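Local coordinates for oxidoreductase protein (PDB 5UI9), which probably catalyses an NAD-dependent oxidation or reduction of a small hydroxy acid or related substrate, as a member of the GFO/IDH/MocA oxidoreductase family, at residues A[181-186]-A[228-233]; A[151-156]-A[189-194]; A[300-305]-A[310-315]; A[86-91]-A[111-116]. One frame throughout, in Å; residues are numbered along the deposited sequence.

Contact 1: residues A[181-186]-A[228-233]; sequences IHTLDI and VDVSYA. With 8A1 ((2S)-2,3-dihydroxy-2-methylpropanoic acid), chain D.
Thr183, on the helix, presses down between Val228 and Val230 of the strand, and its two branches divide the work. The methyl CG2 stands anti to the backbone N and lies against Val228 CG1 at 3.6 Å, the two side chains lying alongside and pointing opposite ways. The hydroxyl branch takes the other side and comes up against a methyl, with OG1 3.3 Å from Val230 CG1; the polar need of that oxygen is met weakly by the carbonyl of Leu179, one turn back in the same helix. Leu184 lies across Val228, roughly perpendicular to it, and its CD2 meets Val228 CG2 at 4.1 Å. Everything that touches here is buried and no hydrogen bond joins helix to strand; the axes of these helix and strand segments run nearly antiparallel (159°) and 8.8 Å apart at closest.

Farther along, the two segments diverge and the bound dihydroxymethylpropanoic acid bridges them. His182 turns its ring edge to the ligand and gives a nearly straight bond from NE2 to carboxylate oxygen O (2.6 Å, 167°). On its other nitrogen, ND1 is hydrogen-bonded to Glu125, which should hold the ring's rotation, and Phe127 stacks on the ring. From the end of the strand, Tyr232 OH is hydrogen-bonded to ligand hydroxyl O1, also at 2.6 Å. Lys98, Gln165 and Asp178 complete the polar grip. A helix laid on the C-terminal-domain sheet, delivering a histidine to a substrate-like ligand beside NAD, is characteristic of the active-site cleft in the GFO/IDH/MocA family.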
loop_
_atom_site.group_PDB
_atom_site.type_symbol
_atom_site.label_atom_id
_atom_site.label_comp_id
_atom_site.label_asym_id
_atom_site.label_seq_id
_atom_site.Cartn_x
_atom_site.Cartn_y
_atom_site.Cartn_z
ATOM N N ILE A 181 7.100 -4.725 -13.956
ATOM C CA ILE A 181 7.612 -3.866 -15.012
ATOM C C ILE A 181 6.525 -2.918 -15.557
ATOM O O ILE A 181 6.797 -1.742 -15.781
ATOM C CB ILE A 181 8.272 -4.722 -16.125
ATOM C CG1 ILE A 181 9.181 -3.878 -17.019
ATOM C CG2 ILE A 181 7.239 -5.479 -16.955
ATOM C CD1 ILE A 181 10.207 -4.722 -17.750
ATOM N N HIS A 182 5.300 -3.421 -15.722
ATOM C CA HIS A 182 4.161 -2.595 -16.111
ATOM C C HIS A 182 3.756 -1.630 -15.006
ATOM O O HIS A 182 3.550 -0.443 -15.258
ATOM C CB HIS A 182 2.916 -3.436 -16.428
ATOM C CG HIS A 182 3.059 -4.361 -17.595
ATOM N ND1 HIS A 182 3.350 -3.920 -18.870
ATOM C CD2 HIS A 182 2.883 -5.699 -17.690
ATOM C CE1 HIS A 182 3.373 -4.954 -19.692
ATOM N NE2 HIS A 182 3.103 -6.046 -19.000
ATOM N N THR A 183 3.592 -2.157 -13.791
ATOM C CA THR A 183 3.079 -1.360 -12.674
ATOM C C THR A 183 4.043 -0.225 -12.304
ATOM O O THR A 183 3.615 0.883 -11.974
ATOM C CB THR A 183 2.826 -2.235 -11.427
ATOM O OG1 THR A 183 2.365 -3.532 -11.822
ATOM C CG2 THR A 183 1.790 -1.593 -10.529
ATOM N N LEU A 184 5.337 -0.530 -12.345
ATOM C CA LEU A 184 6.396 0.466 -12.157
ATOM C C LEU A 184 6.407 1.524 -13.262
ATOM O O LEU A 184 6.674 2.702 -12.998
ATOM C CB LEU A 184 7.768 -0.220 -12.088
ATOM C CG LEU A 184 8.008 -1.073 -10.838
ATOM C CD1 LEU A 184 9.196 -2.003 -11.044
ATOM C CD2 LEU A 184 8.209 -0.192 -9.610
ATOM N N ASP A 185 6.122 1.103 -14.493
ATOM C CA ASP A 185 6.006 2.042 -15.610
ATOM C C ASP A 185 4.828 2.985 -15.389
ATOM O O ASP A 185 4.937 4.182 -15.666
ATOM C CB ASP A 185 5.822 1.320 -16.947
ATOM C CG ASP A 185 5.945 2.265 -18.129
ATOM O OD1 ASP A 185 7.085 2.661 -18.445
ATOM O OD2 ASP A 185 4.901 2.643 -18.713
ATOM N N ILE A 186 3.710 2.440 -14.891
ATOM C CA ILE A 186 2.540 3.267 -14.584
ATOM C C ILE A 186 2.892 4.275 -13.485
ATOM O O ILE A 186 2.547 5.441 -13.594
ATOM C CB ILE A 186 1.294 2.430 -14.206
ATOM C CG1 ILE A 186 0.805 1.622 -15.416
ATOM C CG2 ILE A 186 0.163 3.336 -13.712
ATOM C CD1 ILE A 186 -0.184 0.522 -15.094
ATOM N N VAL A 228 4.034 0.347 -4.962
ATOM C CA VAL A 228 3.699 -0.575 -6.038
ATOM C C VAL A 228 3.634 -1.959 -5.414
ATOM O O VAL A 228 4.650 -2.482 -4.937
ATOM C CB VAL A 228 4.735 -0.541 -7.169
ATOM C CG1 VAL A 228 4.468 -1.648 -8.185
ATOM C CG2 VAL A 228 4.704 0.818 -7.841
ATOM N N ASP A 229 2.444 -2.542 -5.398
ATOM C CA ASP A 229 2.261 -3.870 -4.825
ATOM C C ASP A 229 1.638 -4.795 -5.864
ATOM O O ASP A 229 0.593 -4.493 -6.432
ATOM C CB ASP A 229 1.462 -3.809 -3.514
ATOM C CG ASP A 229 0.039 -3.322 -3.693
ATOM O OD1 ASP A 229 -0.192 -2.101 -3.676
ATOM O OD2 ASP A 229 -0.870 -4.171 -3.794
ATOM N N VAL A 230 2.330 -5.899 -6.137
ATOM C CA VAL A 230 1.917 -6.857 -7.142
ATOM C C VAL A 230 1.904 -8.267 -6.560
ATOM O O VAL A 230 2.710 -8.599 -5.681
ATOM C CB VAL A 230 2.790 -6.781 -8.426
ATOM C CG1 VAL A 230 2.659 -5.405 -9.061
ATOM C CG2 VAL A 230 4.254 -7.109 -8.153
ATOM N N SER A 231 0.971 -9.079 -7.054
ATOM C CA SER A 231 0.803 -10.451 -6.600
ATOM C C SER A 231 0.061 -11.268 -7.646
ATOM O O SER A 231 -0.932 -10.789 -8.204
ATOM C CB SER A 231 0.006 -10.480 -5.288
ATOM O OG SER A 231 -0.328 -11.811 -4.898
ATOM N N TYR A 232 0.553 -12.479 -7.912
ATOM C CA TYR A 232 -0.193 -13.506 -8.657
ATOM C C TYR A 232 -0.658 -14.668 -7.744
ATOM O O TYR A 232 -1.017 -15.748 -8.234
ATOM C CB TYR A 232 0.629 -14.024 -9.846
ATOM C CG TYR A 232 0.352 -13.299 -11.153
ATOM C CD1 TYR A 232 -0.943 -13.252 -11.689
ATOM C CD2 TYR A 232 1.374 -12.673 -11.865
ATOM C CE1 TYR A 232 -1.203 -12.607 -12.890
ATOM C CE2 TYR A 232 1.116 -12.020 -13.063
ATOM C CZ TYR A 232 -0.170 -11.993 -13.568
ATOM O OH TYR A 232 -0.433 -11.352 -14.750
ATOM N N ALA A 233 -0.686 -14.431 -6.430
ATOM C CA ALA A 233 -1.171 -15.420 -5.452
ATOM C C ALA A 233 -2.326 -14.876 -4.589
ATOM O O ALA A 233 -2.538 -15.333 -3.466
ATOM C CB ALA A 233 -0.018 -15.884 -4.574
HETATM O OXT 8A1 D . 0.476 -8.530 -19.791
HETATM C C 8A1 D . 1.577 -9.048 -19.483
HETATM O O 8A1 D . 2.672 -8.532 -19.798
HETATM C CA 8A1 D . 1.590 -10.331 -18.692
HETATM C CB 8A1 D . 1.719 -9.933 -17.222
HETATM O O1 8A1 D . 1.549 -11.057 -16.352
HETATM O O2 8A1 D . 2.710 -11.139 -19.091
HETATM C C3 8A1 D . 0.316 -11.132 -18.965
#

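Contact 2: residues A[151-156]-A[189-194]; sequences GRFSFR and FILGDV
Gly151 meets Leu191 where strand 148-156, in the large mixed sheet of the GFO/IDH/MocA C-terminal domain, passes beneath the last turn of helix 175-191. Leu191 CD1 lies 4.2 Å from Gly151 N, so the leucine rests directly on the strand backbone. Arg152 faces the other side of the sheet, where its NE makes a salt bridge with Asp229 and its chain packs on Trp150 of the second subunit.

Phe153 turns back to the helix and carries most of the contact. Its CG is anti to its own carbonyl carbon (chi1 -53°), which sends the ring up toward the helix end, edge first. At its leading edge the ring enters between two neighbours: CE2 sits 3.9 Å from Ile190 CG1, while CE1 touches Leu191 CD1, also at 3.9 Å and in the ring plane. Thr183, Ile186 and Ala187 of the same helix add to the packing around it.

Ser154 again belongs to the far face, with its OG hydrogen-bonded to Asp229. The strand thus separates an apolar, helix-covered face from a charged one at the dimer interface. There Arg156 makes two salt bridges, from NH1 to Asp229 OD2 and from NE to Asp249 OD2 of the second subunit.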
loop_
_atom_site.group_PDB
_atom_site.type_symbol
_atom_site.label_atom_id
_atom_site.label_comp_id
_atom_site.label_asym_id
_atom_site.label_seq_id
_atom_site.Cartn_x
_atom_site.Cartn_y
_atom_site.Cartn_z
ATOM N N GLY A 151 0.808 7.974 -3.775
ATOM C CA GLY A 151 0.067 7.062 -4.638
ATOM C C GLY A 151 0.193 5.607 -4.252
ATOM O O GLY A 151 1.130 5.219 -3.570
ATOM N N ARG A 152 -0.781 4.814 -4.685
ATOM C CA ARG A 152 -0.685 3.374 -4.649
ATOM C C ARG A 152 -1.101 2.822 -5.998
ATOM O O ARG A 152 -2.147 3.203 -6.524
ATOM C CB ARG A 152 -1.588 2.785 -3.569
ATOM C CG ARG A 152 -1.413 1.277 -3.416
ATOM C CD ARG A 152 -2.647 0.603 -2.857
ATOM N NE ARG A 152 -2.432 -0.834 -2.689
ATOM C CZ ARG A 152 -3.373 -1.709 -2.346
ATOM N NH1 ARG A 152 -4.621 -1.322 -2.116
ATOM N NH2 ARG A 152 -3.063 -2.987 -2.231
ATOM N N PHE A 153 -0.289 1.904 -6.522
ATOM C CA PHE A 153 -0.529 1.226 -7.787
ATOM C C PHE A 153 -0.480 -0.274 -7.500
ATOM O O PHE A 153 0.565 -0.790 -7.116
ATOM C CB PHE A 153 0.553 1.613 -8.800
ATOM C CG PHE A 153 0.710 3.099 -8.973
ATOM C CD1 PHE A 153 1.533 3.832 -8.112
ATOM C CD2 PHE A 153 0.034 3.772 -9.985
ATOM C CE1 PHE A 153 1.669 5.205 -8.257
ATOM C CE2 PHE A 153 0.166 5.147 -10.133
ATOM C CZ PHE A 153 0.984 5.863 -9.268
ATOM N N SER A 154 -1.599 -0.962 -7.704
ATOM C CA SER A 154 -1.793 -2.320 -7.188
ATOM C C SER A 154 -2.336 -3.255 -8.269
ATOM O O SER A 154 -3.316 -2.938 -8.930
ATOM C CB SER A 154 -2.763 -2.277 -6.002
ATOM O OG SER A 154 -2.889 -3.547 -5.389
ATOM N N PHE A 155 -1.675 -4.396 -8.452
ATOM C CA PHE A 155 -2.134 -5.443 -9.363
ATOM C C PHE A 155 -2.037 -6.736 -8.575
ATOM O O PHE A 155 -0.948 -7.307 -8.442
ATOM C CB PHE A 155 -1.251 -5.473 -10.620
ATOM C CG PHE A 155 -1.722 -6.429 -11.700
ATOM C CD1 PHE A 155 -1.497 -7.799 -11.601
ATOM C CD2 PHE A 155 -2.332 -5.944 -12.856
ATOM C CE1 PHE A 155 -1.915 -8.666 -12.601
ATOM C CE2 PHE A 155 -2.745 -6.807 -13.858
ATOM C CZ PHE A 155 -2.535 -8.171 -13.729
ATOM N N ARG A 156 -3.166 -7.162 -8.011
ATOM C CA ARG A 156 -3.227 -8.365 -7.177
ATOM C C ARG A 156 -4.255 -9.294 -7.801
ATOM O O ARG A 156 -5.419 -8.926 -7.941
ATOM C CB ARG A 156 -3.608 -8.027 -5.733
ATOM C CG ARG A 156 -2.779 -6.910 -5.111
ATOM C CD ARG A 156 -2.958 -6.856 -3.594
ATOM N NE ARG A 156 -2.184 -7.918 -2.939
ATOM C CZ ARG A 156 -0.863 -7.907 -2.754
ATOM N NH1 ARG A 156 -0.111 -6.886 -3.173
ATOM N NH2 ARG A 156 -0.276 -8.943 -2.157
ATOM N N PHE A 189 4.803 6.988 -15.157
ATOM C CA PHE A 189 3.886 7.691 -16.054
ATOM C C PHE A 189 3.017 8.696 -15.295
ATOM O O PHE A 189 2.848 9.826 -15.735
ATOM C CB PHE A 189 3.025 6.654 -16.792
ATOM C CG PHE A 189 2.048 7.235 -17.774
ATOM C CD1 PHE A 189 2.486 8.045 -18.826
ATOM C CD2 PHE A 189 0.691 6.941 -17.679
ATOM C CE1 PHE A 189 1.579 8.564 -19.742
ATOM C CE2 PHE A 189 -0.219 7.455 -18.591
ATOM C CZ PHE A 189 0.229 8.265 -19.633
ATOM N N ILE A 190 2.490 8.280 -14.140
ATOM C CA ILE A 190 1.609 9.119 -13.326
ATOM C C ILE A 190 2.366 10.114 -12.433
ATOM O O ILE A 190 2.024 11.292 -12.418
ATOM C CB ILE A 190 0.656 8.250 -12.459
ATOM C CG1 ILE A 190 -0.192 7.316 -13.347
ATOM C CG2 ILE A 190 -0.246 9.117 -11.590
ATOM C CD1 ILE A 190 -0.854 7.986 -14.539
ATOM N N LEU A 191 3.361 9.645 -11.678
ATOM C CA LEU A 191 4.035 10.486 -10.661
ATOM C C LEU A 191 5.486 10.860 -10.981
ATOM O O LEU A 191 6.174 11.433 -10.128
ATOM C CB LEU A 191 3.972 9.799 -9.293
ATOM C CG LEU A 191 2.580 9.556 -8.716
ATOM C CD1 LEU A 191 2.698 8.818 -7.394
ATOM C CD2 LEU A 191 1.818 10.860 -8.532
ATOM N N GLY A 192 5.940 10.570 -12.204
ATOM C CA GLY A 192 7.295 10.917 -12.637
ATOM C C GLY A 192 8.388 9.968 -12.170
ATOM O O GLY A 192 8.151 9.035 -11.380
ATOM N N ASP A 193 9.603 10.246 -12.644
ATOM C CA ASP A 193 10.769 9.383 -12.425
ATOM C C ASP A 193 11.116 9.268 -10.940
ATOM O O ASP A 193 10.781 10.151 -10.138
ATOM C CB ASP A 193 11.995 9.889 -13.210
ATOM C CG ASP A 193 11.770 9.917 -14.726
ATOM O OD1 ASP A 193 10.946 9.130 -15.243
ATOM O OD2 ASP A 193 12.431 10.734 -15.402
ATOM N N VAL A 194 11.805 8.177 -10.611
ATOM C CA VAL A 194 12.028 7.737 -9.239
ATOM C C VAL A 194 13.481 7.980 -8.845
ATOM O O VAL A 194 14.392 7.728 -9.639
ATOM C CB VAL A 194 11.687 6.229 -9.108
ATOM C CG1 VAL A 194 12.065 5.672 -7.735
ATOM C CG2 VAL A 194 10.208 5.992 -9.400
#

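Contact 3: residues A[300-305]-A[310-315]; sequences QHWTDR and GETSTS
His301 NE2 accepts the backbone N-H of Ser313 at 3.1 Å, the N-H...N angle being 150° and the amide nitrogen tilted 15° from the imidazole plane. This bond ties the C-terminal half of helix 289-308 to the connection that leads into helix 316-335, a helix-loop-helix turn packed against the edge strand 121-124 of the Rossmann sheet. With its CG anti to the backbone N (chi1 172°), the His301 side chain reaches out to the returning loop. The bond is consistent with an unprotonated NE2.

One turn on, Arg305 uses both backbone and side chain. Its carbonyl O takes a weak bond from Gly310 N, and its NE makes another weak one to Glu311 O, 3.3 Å away at the edge of the guanidinium. Arg305 CG lies over one face of the His301 ring; the bend at chi2 beyond it turns the chain so that a face of the guanidinium comes over His301 CE1. The loop backbone passes close to the aliphatic part of the arginine, with Glu311 O 3.3 Å from Arg305 CD.

Ser313 OG turns to Arg128, and Thr314 OG1 bonds to Val123 O. Ser315 is the N-cap of the next helix: its OG bonds to Asp318 N and, at 2.9 Å, to the anti lone pair of Glu311 OE2.

Under this polar layer, Thr312 puts its methyl between two helix residues: CG2 stands 3.9 Å from Arg305 CB and 4.0 Å from Trp302 CE3.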
loop_
_atom_site.group_PDB
_atom_site.type_symbol
_atom_site.label_atom_id
_atom_site.label_comp_id
_atom_site.label_asym_id
_atom_site.label_seq_id
_atom_site.Cartn_x
_atom_site.Cartn_y
_atom_site.Cartn_z
ATOM N N GLN A 300 -0.953 2.031 -33.054
ATOM C CA GLN A 300 -1.342 3.260 -33.764
ATOM C C GLN A 300 -0.423 4.420 -33.395
ATOM O O GLN A 300 -0.054 5.222 -34.263
ATOM C CB GLN A 300 -2.801 3.659 -33.478
ATOM C CG GLN A 300 -3.343 4.746 -34.410
ATOM C CD GLN A 300 -3.431 4.276 -35.845
ATOM O OE1 GLN A 300 -4.231 3.404 -36.160
ATOM N NE2 GLN A 300 -2.599 4.838 -36.721
ATOM N N HIS A 301 -0.080 4.519 -32.111
ATOM C CA HIS A 301 0.847 5.541 -31.625
ATOM C C HIS A 301 2.196 5.420 -32.340
ATOM O O HIS A 301 2.694 6.406 -32.886
ATOM C CB HIS A 301 0.999 5.444 -30.103
ATOM C CG HIS A 301 2.061 6.331 -29.530
ATOM N ND1 HIS A 301 1.870 7.676 -29.302
ATOM C CD2 HIS A 301 3.317 6.053 -29.103
ATOM C CE1 HIS A 301 2.965 8.193 -28.774
ATOM N NE2 HIS A 301 3.858 7.229 -28.643
ATOM N N TRP A 302 2.758 4.212 -32.358
ATOM C CA TRP A 302 3.995 3.933 -33.105
ATOM C C TRP A 302 3.910 4.419 -34.554
ATOM O O TRP A 302 4.798 5.124 -35.030
ATOM C CB TRP A 302 4.318 2.434 -33.096
ATOM C CG TRP A 302 5.351 2.020 -34.132
ATOM C CD1 TRP A 302 5.109 1.513 -35.384
ATOM C CD2 TRP A 302 6.775 2.098 -34.001
ATOM N NE1 TRP A 302 6.296 1.281 -36.042
ATOM C CE2 TRP A 302 7.335 1.627 -35.215
ATOM C CE3 TRP A 302 7.633 2.521 -32.979
ATOM C CZ2 TRP A 302 8.724 1.552 -35.424
ATOM C CZ3 TRP A 302 9.009 2.457 -33.190
ATOM C CH2 TRP A 302 9.541 1.973 -34.404
ATOM N N THR A 303 2.837 4.011 -35.232
ATOM C CA THR A 303 2.600 4.323 -36.637
ATOM C C THR A 303 2.492 5.828 -36.902
ATOM O O THR A 303 3.087 6.329 -37.865
ATOM C CB THR A 303 1.329 3.602 -37.137
ATOM O OG1 THR A 303 1.480 2.189 -36.927
ATOM C CG2 THR A 303 1.065 3.883 -38.625
ATOM N N ASP A 304 1.752 6.533 -36.049
ATOM C CA ASP A 304 1.631 7.993 -36.133
ATOM C C ASP A 304 2.991 8.658 -35.969
ATOM O O ASP A 304 3.351 9.540 -36.761
ATOM C CB ASP A 304 0.671 8.549 -35.063
ATOM C CG ASP A 304 -0.785 8.124 -35.271
ATOM O OD1 ASP A 304 -1.142 7.645 -36.371
ATOM O OD2 ASP A 304 -1.579 8.275 -34.313
ATOM N N ARG A 305 3.736 8.228 -34.948
ATOM C CA ARG A 305 5.054 8.811 -34.641
ATOM C C ARG A 305 6.134 8.525 -35.693
ATOM O O ARG A 305 6.969 9.389 -35.984
ATOM C CB ARG A 305 5.532 8.362 -33.254
ATOM C CG ARG A 305 4.745 8.986 -32.103
ATOM C CD ARG A 305 4.998 10.487 -31.986
ATOM N NE ARG A 305 4.327 11.053 -30.820
ATOM C CZ ARG A 305 3.029 11.345 -30.740
ATOM N NH1 ARG A 305 2.201 11.141 -31.770
ATOM N NH2 ARG A 305 2.545 11.850 -29.606
ATOM N N GLY A 310 8.226 11.874 -34.973
ATOM C CA GLY A 310 8.288 12.177 -33.540
ATOM C C GLY A 310 8.888 11.016 -32.760
ATOM O O GLY A 310 9.124 9.942 -33.314
ATOM N N GLU A 311 9.142 11.240 -31.474
ATOM C CA GLU A 311 9.613 10.197 -30.566
ATOM C C GLU A 311 8.390 9.538 -29.916
ATOM O O GLU A 311 7.354 10.181 -29.743
ATOM C CB GLU A 311 10.524 10.817 -29.497
ATOM C CG GLU A 311 11.357 9.824 -28.683
ATOM C CD GLU A 311 11.905 10.420 -27.386
ATOM O OE1 GLU A 311 12.138 11.651 -27.333
ATOM O OE2 GLU A 311 12.104 9.656 -26.413
ATOM N N THR A 312 8.508 8.256 -29.572
ATOM C CA THR A 312 7.421 7.527 -28.913
ATOM C C THR A 312 7.445 7.723 -27.393
ATOM O O THR A 312 8.452 8.124 -26.813
ATOM C CB THR A 312 7.440 6.019 -29.254
ATOM O OG1 THR A 312 8.704 5.445 -28.897
ATOM C CG2 THR A 312 7.173 5.803 -30.747
ATOM N N SER A 313 6.314 7.413 -26.768
ATOM C CA SER A 313 6.085 7.623 -25.335
ATOM C C SER A 313 6.917 6.637 -24.517
ATOM O O SER A 313 7.549 7.024 -23.530
ATOM C CB SER A 313 4.585 7.479 -25.016
ATOM O OG SER A 313 4.314 7.583 -23.628
ATOM N N THR A 314 6.923 5.372 -24.935
ATOM C CA THR A 314 7.761 4.347 -24.307
ATOM C C THR A 314 8.940 3.991 -25.215
ATOM O O THR A 314 9.195 2.818 -25.516
ATOM C CB THR A 314 6.944 3.094 -23.940
ATOM O OG1 THR A 314 6.333 2.554 -25.116
ATOM C CG2 THR A 314 5.867 3.451 -22.918
ATOM N N SER A 315 9.673 5.022 -25.627
ATOM C CA SER A 315 10.862 4.847 -26.432
ATOM C C SER A 315 11.864 4.037 -25.621
ATOM O O SER A 315 11.768 3.981 -24.388
ATOM C CB SER A 315 11.462 6.203 -26.815
ATOM O OG SER A 315 11.935 6.884 -25.664
#

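Contact 4: residues A[86-91]-A[111-116]; sequences MAAAHK and VRTCEN
Ala88 CB against Thr113 CG2, 3.7 Å apart, is the closest touch between segments 86-91 and 111-116. The methyl of Ala88 points toward the neighbouring helix, and beside it lies Cys114, whose SG is 4.3 Å from the same CB. With such small groups at the junction the backbones come near, the CA atoms of Ala88 and Cys114 standing 5.3 Å apart. No hydrogen bond crosses the gap, and only about 107 Å² is buried.

What orients Thr113 is its own helix. CG2 sits anti to the backbone N and reaches toward Ala88, while OG1, anti to the carbonyl carbon, turns back and bonds to the carbonyl of Ala109 one turn earlier. The threonine therefore offers carbon to the contact and keeps its hydroxyl on its own backbone. Cys114 in turn rests on Ile119, and Ala88 on Ala117, in the loop that follows.

Ala88 is positioned at the end of helix 80-89, which closes in a Schellman motif: Lys91, with positive phi, is the C-prime residue, its N bonds to Ala88 O at 3.1 Å, and Val92 N reaches back to Ala87 O. His90 adds a further tie. Its N and its ND1 both give to Met86 O, from opposite faces of the carbonyl plane, the side-chain bond measuring 3.0 Å at 153°. That pins the ring, which also meets Phe63 of helix 59-65.

Helix 80-89 connects strands 70-73 and 94-97, and helix 104-116 connects 94-97 and 121-124; they are the helices of two successive beta-alpha-beta crossovers of the NAD-binding Rossmann fold.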
loop_
_atom_site.group_PDB
_atom_site.type_symbol
_atom_site.label_atom_id
_atom_site.label_comp_id
_atom_site.label_asym_id
_atom_site.label_seq_id
_atom_site.Cartn_x
_atom_site.Cartn_y
_atom_site.Cartn_z
ATOM N N MET A 86 20.205 -6.374 -35.024
ATOM C CA MET A 86 19.985 -6.678 -36.446
ATOM C C MET A 86 19.173 -5.566 -37.126
ATOM O O MET A 86 19.472 -5.167 -38.261
ATOM C CB MET A 86 19.256 -8.017 -36.629
ATOM C CG MET A 86 20.069 -9.261 -36.296
ATOM S SD MET A 86 19.233 -10.791 -36.794
ATOM C CE MET A 86 19.747 -11.938 -35.518
ATOM N N ALA A 87 18.147 -5.083 -36.427
ATOM C CA ALA A 87 17.320 -3.983 -36.926
ATOM C C ALA A 87 18.170 -2.731 -37.137
ATOM O O ALA A 87 18.104 -2.113 -38.201
ATOM C CB ALA A 87 16.164 -3.696 -35.976
ATOM N N ALA A 88 18.990 -2.396 -36.141
ATOM C CA ALA A 88 19.852 -1.214 -36.193
ATOM C C ALA A 88 20.855 -1.261 -37.353
ATOM O O ALA A 88 21.004 -0.273 -38.084
ATOM C CB ALA A 88 20.576 -1.038 -34.868
ATOM N N ALA A 89 21.508 -2.414 -37.532
ATOM C CA ALA A 89 22.463 -2.626 -38.630
ATOM C C ALA A 89 21.809 -2.572 -40.008
ATOM O O ALA A 89 22.426 -2.101 -40.970
ATOM C CB ALA A 89 23.189 -3.955 -38.454
ATOM N N HIS A 90 20.565 -3.050 -40.105
ATOM C CA HIS A 90 19.779 -2.947 -41.355
ATOM C C HIS A 90 18.970 -1.648 -41.484
ATOM O O HIS A 90 18.209 -1.497 -42.442
ATOM C CB HIS A 90 18.856 -4.166 -41.511
ATOM C CG HIS A 90 19.584 -5.418 -41.876
ATOM N ND1 HIS A 90 20.157 -6.248 -40.935
ATOM C CD2 HIS A 90 19.852 -5.974 -43.082
ATOM C CE1 HIS A 90 20.733 -7.268 -41.546
ATOM N NE2 HIS A 90 20.566 -7.123 -42.848
ATOM N N LYS A 91 19.162 -0.720 -40.537
ATOM C CA LYS A 91 18.466 0.573 -40.472
ATOM C C LYS A 91 16.943 0.458 -40.590
ATOM O O LYS A 91 16.298 1.222 -41.307
ATOM C CB LYS A 91 19.045 1.555 -41.502
ATOM C CG LYS A 91 20.478 1.971 -41.211
ATOM C CD LYS A 91 21.024 2.897 -42.291
ATOM C CE LYS A 91 22.537 3.068 -42.180
ATOM N NZ LYS A 91 22.954 3.608 -40.851
ATOM N N VAL A 111 19.693 0.652 -26.754
ATOM C CA VAL A 111 19.319 2.052 -26.950
ATOM C C VAL A 111 20.435 2.802 -27.687
ATOM O O VAL A 111 20.154 3.557 -28.621
ATOM C CB VAL A 111 18.963 2.743 -25.608
ATOM C CG1 VAL A 111 18.796 4.251 -25.769
ATOM C CG2 VAL A 111 17.684 2.147 -25.044
ATOM N N ARG A 112 21.685 2.570 -27.282
ATOM C CA ARG A 112 22.847 3.250 -27.879
ATOM C C ARG A 112 23.018 2.897 -29.365
ATOM O O ARG A 112 23.246 3.792 -30.199
ATOM C CB ARG A 112 24.130 2.929 -27.100
ATOM C CG ARG A 112 25.315 3.825 -27.434
ATOM N N THR A 113 22.883 1.610 -29.691
ATOM C CA THR A 113 23.014 1.136 -31.074
ATOM C C THR A 113 21.949 1.734 -31.991
ATOM O O THR A 113 22.239 2.097 -33.125
ATOM C CB THR A 113 22.926 -0.400 -31.170
ATOM O OG1 THR A 113 23.730 -0.994 -30.147
ATOM C CG2 THR A 113 23.416 -0.890 -32.539
ATOM N N CYS A 114 20.717 1.824 -31.497
ATOM C CA CYS A 114 19.625 2.398 -32.283
ATOM C C CYS A 114 19.797 3.904 -32.478
ATOM O O CYS A 114 19.563 4.404 -33.581
ATOM C CB CYS A 114 18.275 2.059 -31.667
ATOM S SG CYS A 114 17.873 0.307 -31.857
ATOM N N GLU A 115 20.238 4.611 -31.435
ATOM C CA GLU A 115 20.571 6.044 -31.561
ATOM C C GLU A 115 21.703 6.302 -32.564
ATOM O O GLU A 115 21.613 7.236 -33.363
ATOM C CB GLU A 115 20.909 6.667 -30.202
ATOM C CG GLU A 115 19.665 7.042 -29.401
ATOM C CD GLU A 115 19.931 7.354 -27.932
ATOM O OE1 GLU A 115 21.115 7.378 -27.514
ATOM O OE2 GLU A 115 18.936 7.577 -27.194
ATOM N N ASN A 116 22.739 5.459 -32.528
ATOM C CA ASN A 116 23.865 5.523 -33.478
ATOM C C ASN A 116 23.446 5.266 -34.927
ATOM O O ASN A 116 23.998 5.871 -35.853
ATOM C CB ASN A 116 24.974 4.528 -33.088
ATOM C CG ASN A 116 25.778 4.973 -31.870
ATOM O OD1 ASN A 116 25.754 6.140 -31.479
ATOM N ND2 ASN A 116 26.506 4.035 -31.270
#

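How the contacts relate
Contacts 1 and 2 share helix 175-191 and rest on adjacent strands of one sheet, 225-231 and 148-156, so they form one continuous apolar layer in the C-terminal domain, with Asp229, Arg152 and Ser154 joining the strands on the sheet's other face. Contact 1 alone reaches the bound acid. Contact 4 belongs to the Rossmann domain, some 30 Å from both between centres; its touching residues are mostly buried too, but small and sparse. Contact 3, about 17 Å from contact 4 and 24 Å from contact 1, is only partly buried, and it alone of the four relies on hydrogen bonds between its segments, two of the three weak.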